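Local atomic coordinates of cytochrome P450 (Novosphingobium aromaticivorans, PDB entry 3OFT), a protein that belongs to the cytochrome P450 family, whose largely helical fold encloses an iron protoporphyrin IX group. Residues A[93-96]-A[97-101]; A[122-125]-A[126-129]; A[134-137]-A[138-142]; A[218-221]-A[222-225]; A[297-300]-A[301-304]. All coordinates share one frame; numbering follows the deposited sequence.

In the fold
All five contacts are local, each within one continuous run of chain, so none closes a long loop and none nests or crosses; they follow in series. Interaction 1 lies on helix 91-104, at a haem propionate. Interaction 2 occupies the last turns of the next helix, 107-128, and touches interaction 3, where strand 133-135 passes into helix 136-141; Leu-124 and Leu-128 meet Phe-140 there. Interaction 4 caps the start of helix 221-252 and returns to interaction 1, with Trp-219 and Glu-223 packed on Phe-97. Interaction 5 turns the chain between strands 296-298 and 303-307, apart from the others, its centre about 26 Å from that of interaction 1.

Interaction 1. Residues A[93-96]-A[97-101]. With HEM (protoporphyrin IX containing Fe), chain D.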
# COMPACT_ATOMS: atom_id res chain seq x y z
N GLU A 93 -9.83 -10.76 18.48
CA GLU A 93 -9.87 -9.31 18.62
C GLU A 93 -9.84 -8.66 17.24
O GLU A 93 -10.64 -7.79 16.94
CB GLU A 93 -8.70 -8.80 19.48
CG GLU A 93 -8.75 -7.29 19.68
CD GLU A 93 -7.66 -6.82 20.63
OE1 GLU A 93 -6.82 -5.98 20.23
OE2 GLU A 93 -7.63 -7.30 21.77
N HIS A 94 -8.92 -9.14 16.42
CA HIS A 94 -8.78 -8.68 15.05
C HIS A 94 -10.10 -8.84 14.28
O HIS A 94 -10.59 -7.93 13.65
CB HIS A 94 -7.64 -9.44 14.33
CG HIS A 94 -7.69 -9.26 12.85
ND1 HIS A 94 -7.44 -8.06 12.23
CD2 HIS A 94 -8.04 -10.12 11.87
CE1 HIS A 94 -7.58 -8.20 10.92
NE2 HIS A 94 -7.97 -9.44 10.69
N LYS A 95 -10.69 -10.02 14.34
CA LYS A 95 -11.96 -10.25 13.63
C LYS A 95 -13.05 -9.26 14.08
O LYS A 95 -13.79 -8.72 13.25
CB LYS A 95 -12.43 -11.69 13.86
CG LYS A 95 -13.64 -12.13 13.00
CD LYS A 95 -13.89 -13.63 13.24
CE LYS A 95 -15.15 -14.10 12.53
NZ LYS A 95 -16.33 -13.38 13.05
N ALA A 96 -13.14 -9.01 15.39
CA ALA A 96 -14.20 -8.13 15.94
C ALA A 96 -14.08 -6.70 15.41
O ALA A 96 -15.06 -6.05 15.16
CB ALA A 96 -14.21 -8.15 17.43
N PHE A 97 -12.86 -6.21 15.24
CA PHE A 97 -12.65 -4.85 14.74
C PHE A 97 -12.64 -4.78 13.23
O PHE A 97 -13.11 -3.79 12.67
CB PHE A 97 -11.33 -4.29 15.28
CG PHE A 97 -11.42 -3.87 16.72
CD1 PHE A 97 -11.93 -2.62 17.06
CD2 PHE A 97 -11.04 -4.73 17.72
CE1 PHE A 97 -12.02 -2.24 18.41
CE2 PHE A 97 -11.13 -4.36 19.07
CZ PHE A 97 -11.60 -3.11 19.41
N ARG A 98 -12.11 -5.81 12.57
CA ARG A 98 -12.12 -5.84 11.10
C ARG A 98 -13.56 -5.81 10.56
O ARG A 98 -13.84 -5.15 9.57
CB ARG A 98 -11.41 -7.08 10.57
CG ARG A 98 -11.26 -7.10 9.03
CD ARG A 98 -10.54 -8.35 8.57
NE ARG A 98 -10.73 -8.58 7.15
CZ ARG A 98 -9.91 -8.20 6.17
NH1 ARG A 98 -10.23 -8.52 4.91
NH2 ARG A 98 -8.76 -7.55 6.41
N THR A 99 -14.46 -6.54 11.22
CA THR A 99 -15.83 -6.64 10.74
C THR A 99 -16.50 -5.30 10.41
O THR A 99 -16.90 -5.13 9.25
CB THR A 99 -16.67 -7.60 11.61
OG1 THR A 99 -16.15 -8.93 11.43
CG2 THR A 99 -18.17 -7.56 11.21
N PRO A 100 -16.60 -4.35 11.38
CA PRO A 100 -17.21 -3.07 11.00
C PRO A 100 -16.37 -2.27 10.00
O PRO A 100 -16.93 -1.54 9.20
CB PRO A 100 -17.33 -2.31 12.33
CG PRO A 100 -16.33 -2.95 13.25
CD PRO A 100 -16.33 -4.41 12.84
N VAL A 101 -15.04 -2.39 10.03
CA VAL A 101 -14.23 -1.63 9.06
C VAL A 101 -14.52 -2.12 7.62
O VAL A 101 -14.69 -1.30 6.72
CB VAL A 101 -12.72 -1.78 9.37
CG1 VAL A 101 -11.87 -1.22 8.23
CG2 VAL A 101 -12.40 -1.07 10.71
CHA HEM D . -4.04 -4.07 4.85
CHB HEM D . -1.85 -3.13 0.60
CHC HEM D . -4.93 0.52 -0.14
CHD HEM D . -6.36 0.24 4.44
C1A HEM D . -3.24 -4.15 3.73
C2A HEM D . -2.29 -5.21 3.48
C3A HEM D . -1.68 -4.98 2.33
C4A HEM D . -2.20 -3.72 1.79
CMA HEM D . -0.55 -5.87 1.74
CAA HEM D . -2.06 -6.45 4.39
CBA HEM D . -1.12 -6.03 5.51
CGA HEM D . -0.74 -7.20 6.40
O1A HEM D . -0.06 -6.95 7.45
O2A HEM D . -1.07 -8.40 6.13
C1B HEM D . -2.50 -2.06 0.00
C2B HEM D . -2.24 -1.54 -1.32
C3B HEM D . -3.11 -0.53 -1.51
C4B HEM D . -3.92 -0.39 -0.31
CMB HEM D . -1.17 -2.10 -2.27
CAB HEM D . -3.32 0.43 -2.68
CBB HEM D . -2.55 0.42 -3.79
C1C HEM D . -5.62 0.81 1.00
C2C HEM D . -6.66 1.80 1.17
C3C HEM D . -7.03 1.73 2.48
C4C HEM D . -6.31 0.64 3.11
CMC HEM D . -7.17 2.77 0.05
CAC HEM D . -8.11 2.50 3.27
CBC HEM D . -8.44 3.76 2.99
C1D HEM D . -5.91 -0.93 4.95
C2D HEM D . -6.20 -1.40 6.30
C3D HEM D . -5.52 -2.75 6.40
C4D HEM D . -4.84 -2.97 5.15
CMD HEM D . -7.09 -0.69 7.38
CAD HEM D . -5.56 -3.66 7.66
CBD HEM D . -6.58 -4.77 7.34
CGD HEM D . -6.47 -5.77 8.50
O1D HEM D . -5.49 -5.77 9.27
O2D HEM D . -7.35 -6.63 8.65
NA HEM D . -3.18 -3.26 2.65
NB HEM D . -3.56 -1.36 0.55
NC HEM D . -5.47 0.10 2.18
ND HEM D . -5.09 -1.87 4.32
FE HEM D . -4.38 -1.64 2.40
O HOH W 1 -17.12 -10.51 13.23
O HOH W 2 -2.70 -0.25 3.38
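His-94 and Arg-98, one helical turn apart, lie side by side and point the same way, toward a propionate of the haem. Arg-98 CB sits over one face of the imidazole, near its rim, and CD follows at 3.5 Å from His-94 NE2. The guanidinium is turned 46° from the imidazole plane. Its NH2 gives a hydrogen bond of 2.8 Å to HEM O2D, which comes in at the guanidinium edge; the modelled place of that oxygen is less sure, because it sits too close to the histidine ring. The arginine reaches this far because CG stands anti to the backbone nitrogen (chi1 -174°) and the chain runs extended to NE. NH2 is also held by Arg-344 O, and His-94 makes weak bonds from its ring nitrogens to Pro-86 O and Ala-342 O, which may limit the ring's rotation.

Behind this pair, Arg-98 N to His-94 O, at 2.8 Å, is the ordinary i to i+4 bond of the turn. On another side, Phe-97 brings its ring edge to Glu-93, CD2 lying 3.2 Å from Glu-93 O. Water 1 links Lys-95 NZ, at 3.0 Å, with Thr-99 OG1. At Pro-100, which has no N-H, CD meets Ala-96 O at 3.1 Å and the helix kinks. Such a histidine and arginine spaced i to i+4 on the C helix form a familiar haem-propionate site of bacterial P450s.

Interaction 2. Residues A[122-125]-A[126-129]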
# COMPACT_ATOMS: atom_id res chain seq x y z
N ARG A 122 -10.06 13.88 -11.94
CA ARG A 122 -10.19 14.74 -13.12
C ARG A 122 -9.74 16.16 -12.86
O ARG A 122 -9.02 16.77 -13.68
CB ARG A 122 -11.63 14.72 -13.68
CG ARG A 122 -11.85 15.73 -14.85
CD ARG A 122 -13.26 15.55 -15.42
NE ARG A 122 -13.40 16.22 -16.71
CZ ARG A 122 -14.40 15.99 -17.56
NH1 ARG A 122 -15.38 15.15 -17.25
NH2 ARG A 122 -14.43 16.62 -18.73
N LYS A 123 -10.16 16.71 -11.71
CA LYS A 123 -9.77 18.06 -11.32
C LYS A 123 -8.24 18.16 -11.22
O LYS A 123 -7.65 19.14 -11.64
CB LYS A 123 -10.43 18.44 -9.98
CG LYS A 123 -10.19 19.87 -9.51
CD LYS A 123 -10.76 20.12 -8.11
CE LYS A 123 -10.81 21.64 -7.78
NZ LYS A 123 -11.66 21.92 -6.58
N LEU A 124 -7.59 17.13 -10.67
CA LEU A 124 -6.14 17.19 -10.47
C LEU A 124 -5.38 17.05 -11.80
O LEU A 124 -4.40 17.79 -12.06
CB LEU A 124 -5.70 16.13 -9.43
CG LEU A 124 -4.22 16.10 -9.00
CD1 LEU A 124 -3.76 17.41 -8.43
CD2 LEU A 124 -4.02 14.97 -8.02
N MET A 125 -5.83 16.11 -12.64
CA MET A 125 -5.33 15.99 -13.99
C MET A 125 -5.44 17.31 -14.77
O MET A 125 -4.46 17.75 -15.45
CB MET A 125 -6.04 14.85 -14.73
CG MET A 125 -5.57 14.59 -16.12
SD MET A 125 -6.39 15.67 -17.34
CE MET A 125 -8.10 15.10 -17.18
N GLU A 126 -6.61 17.92 -14.74
CA GLU A 126 -6.80 19.19 -15.48
C GLU A 126 -5.94 20.37 -15.02
O GLU A 126 -5.62 21.24 -15.82
CB GLU A 126 -8.26 19.59 -15.47
CG GLU A 126 -9.11 18.73 -16.40
CD GLU A 126 -10.60 18.97 -16.18
OE1 GLU A 126 -10.96 19.71 -15.24
OE2 GLU A 126 -11.40 18.40 -16.94
N SER A 127 -5.59 20.40 -13.74
CA SER A 127 -4.68 21.38 -13.19
C SER A 127 -3.25 21.20 -13.74
O SER A 127 -2.52 22.18 -13.86
CB SER A 127 -4.68 21.30 -11.65
OG SER A 127 -3.77 20.32 -11.16
N LEU A 128 -2.86 19.96 -14.10
CA LEU A 128 -1.51 19.73 -14.60
C LEU A 128 -1.38 19.77 -16.12
O LEU A 128 -0.33 20.18 -16.65
CB LEU A 128 -0.95 18.38 -14.10
CG LEU A 128 -0.95 18.15 -12.60
CD1 LEU A 128 -0.49 16.68 -12.37
CD2 LEU A 128 -0.03 19.16 -11.89
N ARG A 129 -2.44 19.39 -16.82
CA ARG A 129 -2.40 19.26 -18.30
C ARG A 129 -1.78 20.46 -19.08
O ARG A 129 -0.99 20.23 -20.00
CB ARG A 129 -3.81 18.93 -18.86
CG ARG A 129 -3.84 18.61 -20.38
CD ARG A 129 -5.20 18.12 -20.84
NE ARG A 129 -6.27 19.03 -20.43
CZ ARG A 129 -7.54 18.69 -20.22
NH1 ARG A 129 -7.97 17.42 -20.35
NH2 ARG A 129 -8.41 19.64 -19.88
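An i to i+4 salt bridge between Arg-122 and Glu-126 runs along the last turns of helix 107-128, the D helix of the P450 fold. It is held by one arm: Arg-122 NE donates to Glu-126 OE2 at 3.0 Å, with the oxygen at the edge of the guanidinium and in its plane. The two flat groups are strongly inclined, 71° apart, and NE meets the carboxylate oxygen from above the carboxylate plane. Glu-126 leans back toward the preceding turn because its CG stands beside the backbone nitrogen, anti to the carbonyl carbon (chi1 -74°), while Arg-122 comes forward fully extended.

Met-125 lies next to this pair. Its chain is bent at both outer torsions, and CE folds onto Glu-126 CG at 3.8 Å. The sulfur faces the guanidinium of Arg-129 obliquely, SD to NH1 being 3.8 Å; the polar partner of that NH1 is Gly-365 O. Met-125 also packs on Trp-362 and Arg-122 on Glu-361, so this face of the helix is covered by helix 348-365.

The backbone tightens as the helix runs out. Met-125 O takes two donors, Leu-128 N at 3.0 Å from well above the carbonyl plane and Arg-129 N at 2.9 Å almost in line with the C=O bond. Leu-124 O draws only weak bonds from the amides of Ser-127 and Leu-128. A firmer donor is the serine hydroxyl, turned back over its own helix, with Ser-127 OG 2.8 Å from Leu-124 O.

Interaction 3. Residues A[134-137]-A[138-142]; sequences CDFV and SDFAE
Phe-136 and Phe-140 share the same first torsion, CG anti to the backbone nitrogen (chi1 -176° and -166°), and being four residues apart they therefore send their rings out side by side in one direction. The ring planes are nearly parallel, 18° apart, but displaced along each other, with centroids 5.1 Å apart, so that little of one ring lies over the other. What covers one face of Phe-136 is instead the methylene of Phe-140: CB stands 3.9 Å from the ring centroid in a CH-pi contact, and Phe-136 CZ touches Phe-140 CD2 at 3.5 Å.

Asp-139 has its carboxylate turned back toward the strand end. OD2 accepts the hydrogen bond of Asp-135 N at 2.7 Å, from above the carboxylate plane, while Asp-139 N returns a bond of 2.7 Å to Asp-135 O. The two bonds clamp the junction between strand and helix. The carboxylates of Asp-135 and Asp-139 probably repel each other mildly, and the salt bridge from Arg-131 to Asp-139 OD2 may offset this.

Further on, the helix widens into a pi-type turn. Phe-136 O receives both Phe-140 N and, at 2.9 Å, Ala-141 N; Glu-142 N then reaches back five residues to Val-137 O, also at 2.9 Å.

Strand 133-135 pairs with strand 386-394, where Phe-136 packs on Leu-390 and Leu-392, and both rings meet the helices: Trp-362 meets both edge-to-face, Ile-243 of helix 221-252 touches both, and Leu-124 and Leu-128 of helix 107-128 pack on Phe-140.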
# COMPACT_ATOMS: atom_id res chain seq x y z
N CYS A 134 5.35 17.45 -15.86
CA CYS A 134 5.13 17.46 -14.41
C CYS A 134 6.15 16.58 -13.76
O CYS A 134 6.78 15.75 -14.43
CB CYS A 134 3.71 17.00 -14.03
SG CYS A 134 3.37 15.26 -14.42
N ASP A 135 6.31 16.77 -12.45
CA ASP A 135 7.02 15.81 -11.62
C ASP A 135 5.89 15.00 -11.01
O ASP A 135 5.29 15.40 -10.02
CB ASP A 135 7.89 16.56 -10.58
CG ASP A 135 8.94 17.48 -11.24
OD1 ASP A 135 8.92 18.72 -10.98
OD2 ASP A 135 9.76 16.97 -12.05
N PHE A 136 5.60 13.86 -11.62
CA PHE A 136 4.35 13.16 -11.37
C PHE A 136 4.20 12.70 -9.92
O PHE A 136 3.09 12.69 -9.40
CB PHE A 136 4.21 11.97 -12.31
CG PHE A 136 2.90 11.24 -12.17
CD1 PHE A 136 1.80 11.66 -12.91
CD2 PHE A 136 2.75 10.17 -11.28
CE1 PHE A 136 0.58 11.01 -12.79
CE2 PHE A 136 1.53 9.51 -11.14
CZ PHE A 136 0.44 9.94 -11.93
N VAL A 137 5.29 12.31 -9.28
CA VAL A 137 5.21 11.87 -7.89
C VAL A 137 4.79 13.04 -7.01
O VAL A 137 3.85 12.91 -6.21
CB VAL A 137 6.54 11.25 -7.38
CG1 VAL A 137 6.50 11.01 -5.87
CG2 VAL A 137 6.85 9.97 -8.14
N SER A 138 5.48 14.18 -7.12
CA SER A 138 5.15 15.27 -6.21
C SER A 138 3.90 16.05 -6.65
O SER A 138 3.20 16.58 -5.80
CB SER A 138 6.36 16.19 -5.96
OG SER A 138 6.85 16.66 -7.19
N ASP A 139 3.61 16.10 -7.96
CA ASP A 139 2.46 16.90 -8.47
C ASP A 139 1.15 16.12 -8.51
O ASP A 139 0.06 16.72 -8.54
CB ASP A 139 2.74 17.44 -9.89
CG ASP A 139 3.98 18.32 -9.97
OD1 ASP A 139 4.33 18.92 -8.94
OD2 ASP A 139 4.61 18.41 -11.05
N PHE A 140 1.22 14.79 -8.57
CA PHE A 140 -0.01 14.01 -8.70
C PHE A 140 -0.07 12.88 -7.68
O PHE A 140 -1.03 12.82 -6.92
CB PHE A 140 -0.19 13.46 -10.14
CG PHE A 140 -1.58 12.95 -10.41
CD1 PHE A 140 -2.52 13.75 -11.05
CD2 PHE A 140 -1.97 11.65 -9.99
CE1 PHE A 140 -3.82 13.26 -11.32
CE2 PHE A 140 -3.24 11.16 -10.24
CZ PHE A 140 -4.18 11.95 -10.88
N ALA A 141 0.89 11.96 -7.71
CA ALA A 141 0.76 10.71 -6.95
C ALA A 141 0.62 10.96 -5.47
O ALA A 141 -0.15 10.29 -4.81
CB ALA A 141 1.99 9.74 -7.22
N GLU A 142 1.41 11.90 -4.94
CA GLU A 142 1.39 12.20 -3.52
C GLU A 142 0.28 13.18 -3.13
O GLU A 142 0.18 13.53 -1.97
CB GLU A 142 2.76 12.71 -3.01
CG GLU A 142 3.71 11.53 -2.72
CD GLU A 142 5.22 11.85 -2.57
OE1 GLU A 142 5.96 10.87 -2.33
OE2 GLU A 142 5.66 13.02 -2.71

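Interaction 4. Residues A[218-221]-A[222-225]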
# COMPACT_ATOMS: atom_id res chain seq x y z
N PRO A 218 -20.12 -0.39 22.10
CA PRO A 218 -19.70 0.74 21.24
C PRO A 218 -18.18 0.85 21.10
O PRO A 218 -17.47 0.44 22.01
CB PRO A 218 -20.23 1.98 22.00
CG PRO A 218 -21.33 1.43 22.93
CD PRO A 218 -20.85 0.06 23.31
N TRP A 219 -17.68 1.43 20.01
CA TRP A 219 -16.25 1.80 19.93
C TRP A 219 -15.87 2.69 21.12
O TRP A 219 -16.63 3.61 21.45
CB TRP A 219 -15.97 2.62 18.67
CG TRP A 219 -16.01 1.84 17.38
CD1 TRP A 219 -17.13 1.52 16.65
CD2 TRP A 219 -14.89 1.32 16.64
NE1 TRP A 219 -16.78 0.85 15.51
CE2 TRP A 219 -15.41 0.70 15.47
CE3 TRP A 219 -13.50 1.31 16.86
CZ2 TRP A 219 -14.59 0.04 14.52
CZ3 TRP A 219 -12.68 0.68 15.89
CH2 TRP A 219 -13.23 0.04 14.76
N THR A 220 -14.72 2.46 21.73
CA THR A 220 -14.19 3.44 22.66
C THR A 220 -13.55 4.56 21.85
O THR A 220 -13.23 4.38 20.67
CB THR A 220 -13.17 2.85 23.65
OG1 THR A 220 -11.96 2.49 22.95
CG2 THR A 220 -13.79 1.62 24.37
N VAL A 221 -13.34 5.69 22.48
CA VAL A 221 -12.72 6.80 21.79
C VAL A 221 -11.29 6.41 21.37
O VAL A 221 -10.84 6.77 20.28
CB VAL A 221 -12.64 8.05 22.68
CG1 VAL A 221 -11.93 9.15 21.89
CG2 VAL A 221 -14.07 8.53 23.01
N ASP A 222 -10.56 5.71 22.24
CA ASP A 222 -9.19 5.36 21.83
C ASP A 222 -9.15 4.37 20.65
O ASP A 222 -8.24 4.46 19.82
CB ASP A 222 -8.34 4.83 22.98
CG ASP A 222 -6.84 4.79 22.61
OD1 ASP A 222 -6.26 5.86 22.25
OD2 ASP A 222 -6.24 3.70 22.69
N GLU A 223 -10.10 3.43 20.60
CA GLU A 223 -10.16 2.48 19.48
C GLU A 223 -10.47 3.24 18.20
O GLU A 223 -9.86 2.95 17.19
CB GLU A 223 -11.19 1.39 19.71
CG GLU A 223 -10.83 0.40 20.83
CD GLU A 223 -12.06 -0.31 21.42
OE1 GLU A 223 -13.21 0.00 21.03
OE2 GLU A 223 -11.85 -1.12 22.33
N ALA A 224 -11.37 4.23 18.28
CA ALA A 224 -11.66 5.09 17.13
C ALA A 224 -10.39 5.80 16.69
O ALA A 224 -10.13 5.86 15.50
CB ALA A 224 -12.78 6.15 17.49
N ARG A 225 -9.61 6.36 17.63
CA ARG A 225 -8.35 7.02 17.23
C ARG A 225 -7.43 6.08 16.42
O ARG A 225 -6.91 6.49 15.40
CB ARG A 225 -7.51 7.51 18.43
CG ARG A 225 -8.18 8.57 19.35
CD ARG A 225 -7.14 9.08 20.34
NE ARG A 225 -7.75 9.96 21.35
CZ ARG A 225 -8.10 9.58 22.56
NH1 ARG A 225 -7.88 8.32 22.98
NH2 ARG A 225 -8.69 10.47 23.38
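Thr-220 and Glu-223 face each other across the first turn of helix 221-252, the long helix that runs through the P450 fold, and form a capping box. The threonine hydroxyl lies between its own backbone nitrogen and carbonyl carbon (chi1 69°), which brings OG1 over the helix start, where it accepts from Glu-223 N at 3.1 Å. In return the glutamate, its CG beside the backbone nitrogen, curls back so that OE1 accepts from Thr-220 N at 3.0 Å. That second bond is almost straight, 175° at the hydrogen, but the donor arrives from well above the carboxylate plane.

On the other flank of Glu-223 stands Trp-219. Its indole presents an edge to the glutamate stem, CE3 lying 3.7 Å from Glu-223 CB, and the ring is steeply inclined to the carboxylate, 74° between planes. Phe-97 of helix 91-104 meets the indole edge-to-face and also packs against Glu-223.

Farther round the turn, Arg-225 runs extended past Val-221, whose CG1 lies against one face of the guanidinium, 3.8 Å from NH2. At its edge the guanidinium meets Asp-222: NH1 reaches OD1 at 3.0 Å on the anti side, close to the planes of both groups.

The box thus satisfies two N-H groups that the helix itself cannot serve. Two acidic side chains at the positive end of the helix should suit its dipole, and Arg-217, in a salt bridge with Glu-223 OE1, would further favour an ionised glutamate.

Interaction 5. Residues A[297-300]-A[301-304]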
# COMPACT_ATOMS: atom_id res chain seq x y z
N THR A 297 13.60 -23.44 11.10
CA THR A 297 12.58 -23.16 12.11
C THR A 297 12.71 -21.70 12.52
O THR A 297 13.73 -21.26 13.07
CB THR A 297 12.74 -24.01 13.38
OG1 THR A 297 12.65 -25.39 13.04
CG2 THR A 297 11.65 -23.67 14.43
N ILE A 298 11.64 -20.96 12.25
CA ILE A 298 11.51 -19.63 12.80
C ILE A 298 11.10 -19.84 14.27
O ILE A 298 10.11 -20.50 14.54
CB ILE A 298 10.44 -18.83 12.02
CG1 ILE A 298 10.88 -18.65 10.56
CG2 ILE A 298 10.18 -17.48 12.72
CD1 ILE A 298 9.79 -18.23 9.60
N ARG A 299 11.86 -19.32 15.21
CA ARG A 299 11.56 -19.50 16.64
C ARG A 299 10.71 -18.39 17.19
O ARG A 299 10.83 -17.23 16.75
CB ARG A 299 12.88 -19.51 17.46
CG ARG A 299 13.78 -20.71 17.12
CD ARG A 299 14.97 -20.80 18.10
NE ARG A 299 14.53 -21.16 19.44
CZ ARG A 299 15.29 -21.11 20.53
NH1 ARG A 299 16.55 -20.71 20.46
NH2 ARG A 299 14.76 -21.45 21.71
N LYS A 300 9.89 -18.70 18.20
CA LYS A 300 9.13 -17.69 18.95
C LYS A 300 9.99 -16.48 19.27
O LYS A 300 11.08 -16.61 19.85
CB LYS A 300 8.61 -18.22 20.33
CG LYS A 300 7.36 -19.05 20.29
CD LYS A 300 7.19 -19.83 21.63
CE LYS A 300 8.25 -20.93 21.75
NZ LYS A 300 8.07 -21.77 22.96
N GLY A 301 9.47 -15.30 18.92
CA GLY A 301 10.19 -14.05 19.12
C GLY A 301 10.99 -13.56 17.94
O GLY A 301 11.39 -12.40 17.95
N ASP A 302 11.29 -14.43 16.98
CA ASP A 302 11.98 -14.00 15.76
C ASP A 302 11.03 -13.12 14.96
O ASP A 302 9.82 -13.37 14.94
CB ASP A 302 12.33 -15.19 14.84
CG ASP A 302 13.53 -16.01 15.33
OD1 ASP A 302 13.84 -17.01 14.64
OD2 ASP A 302 14.13 -15.69 16.37
N LEU A 303 11.59 -12.11 14.29
CA LEU A 303 10.84 -11.32 13.28
C LEU A 303 11.02 -11.89 11.87
O LEU A 303 12.08 -12.42 11.54
CB LEU A 303 11.28 -9.86 13.29
CG LEU A 303 10.63 -8.81 14.22
CD1 LEU A 303 9.91 -9.37 15.44
CD2 LEU A 303 11.60 -7.66 14.55
N VAL A 304 9.97 -11.76 11.06
CA VAL A 304 9.93 -12.26 9.69
C VAL A 304 9.44 -11.14 8.77
O VAL A 304 8.41 -10.51 9.07
CB VAL A 304 8.95 -13.45 9.54
CG1 VAL A 304 9.07 -14.04 8.13
CG2 VAL A 304 9.19 -14.51 10.64
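Ile-298, at the end of strand 296-298, reaches across to the second arm with its CG2 branch, which meets Val-304 CG2 at 3.8 Å and Asp-302 CB at 3.8 Å. The isoleucine and valine side chains cross at about a right angle, and Leu-60 of helix 54-62 touches both.

Arg-299 comes next and takes part through its backbone. Its carbonyl oxygen accepts from Asp-302 N at 2.8 Å, the bond that closes the turn, and its amide points to the aspartate side chain, with Arg-299 N 3.1 Å from Asp-302 OD1. The carboxylate folds back this way because CG stands anti to the carbonyl carbon (chi1 -76°). OD1 also receives the indole N-H of Trp-49, its main polar partner, although a short contact makes the exact place of this oxygen less sure.

Lys-300 takes the outer corner, its amide bound to Asp-290 OD1, and hands on to Gly-301, whose positive phi of 94° is the backbone shape expected of glycine at the third position of the turn.

Beyond it the chain enters strand 303-307, where Val-304 pairs with Arg-285, a residue that hydrogen-bonds to the haem. Strand 296-298 pairs instead with 291-293, so the two arms belong to different sheets. This is a type II beta turn, closed by a backbone bond and braced by an aspartate, that links two sheets of the P450 beta-rich region.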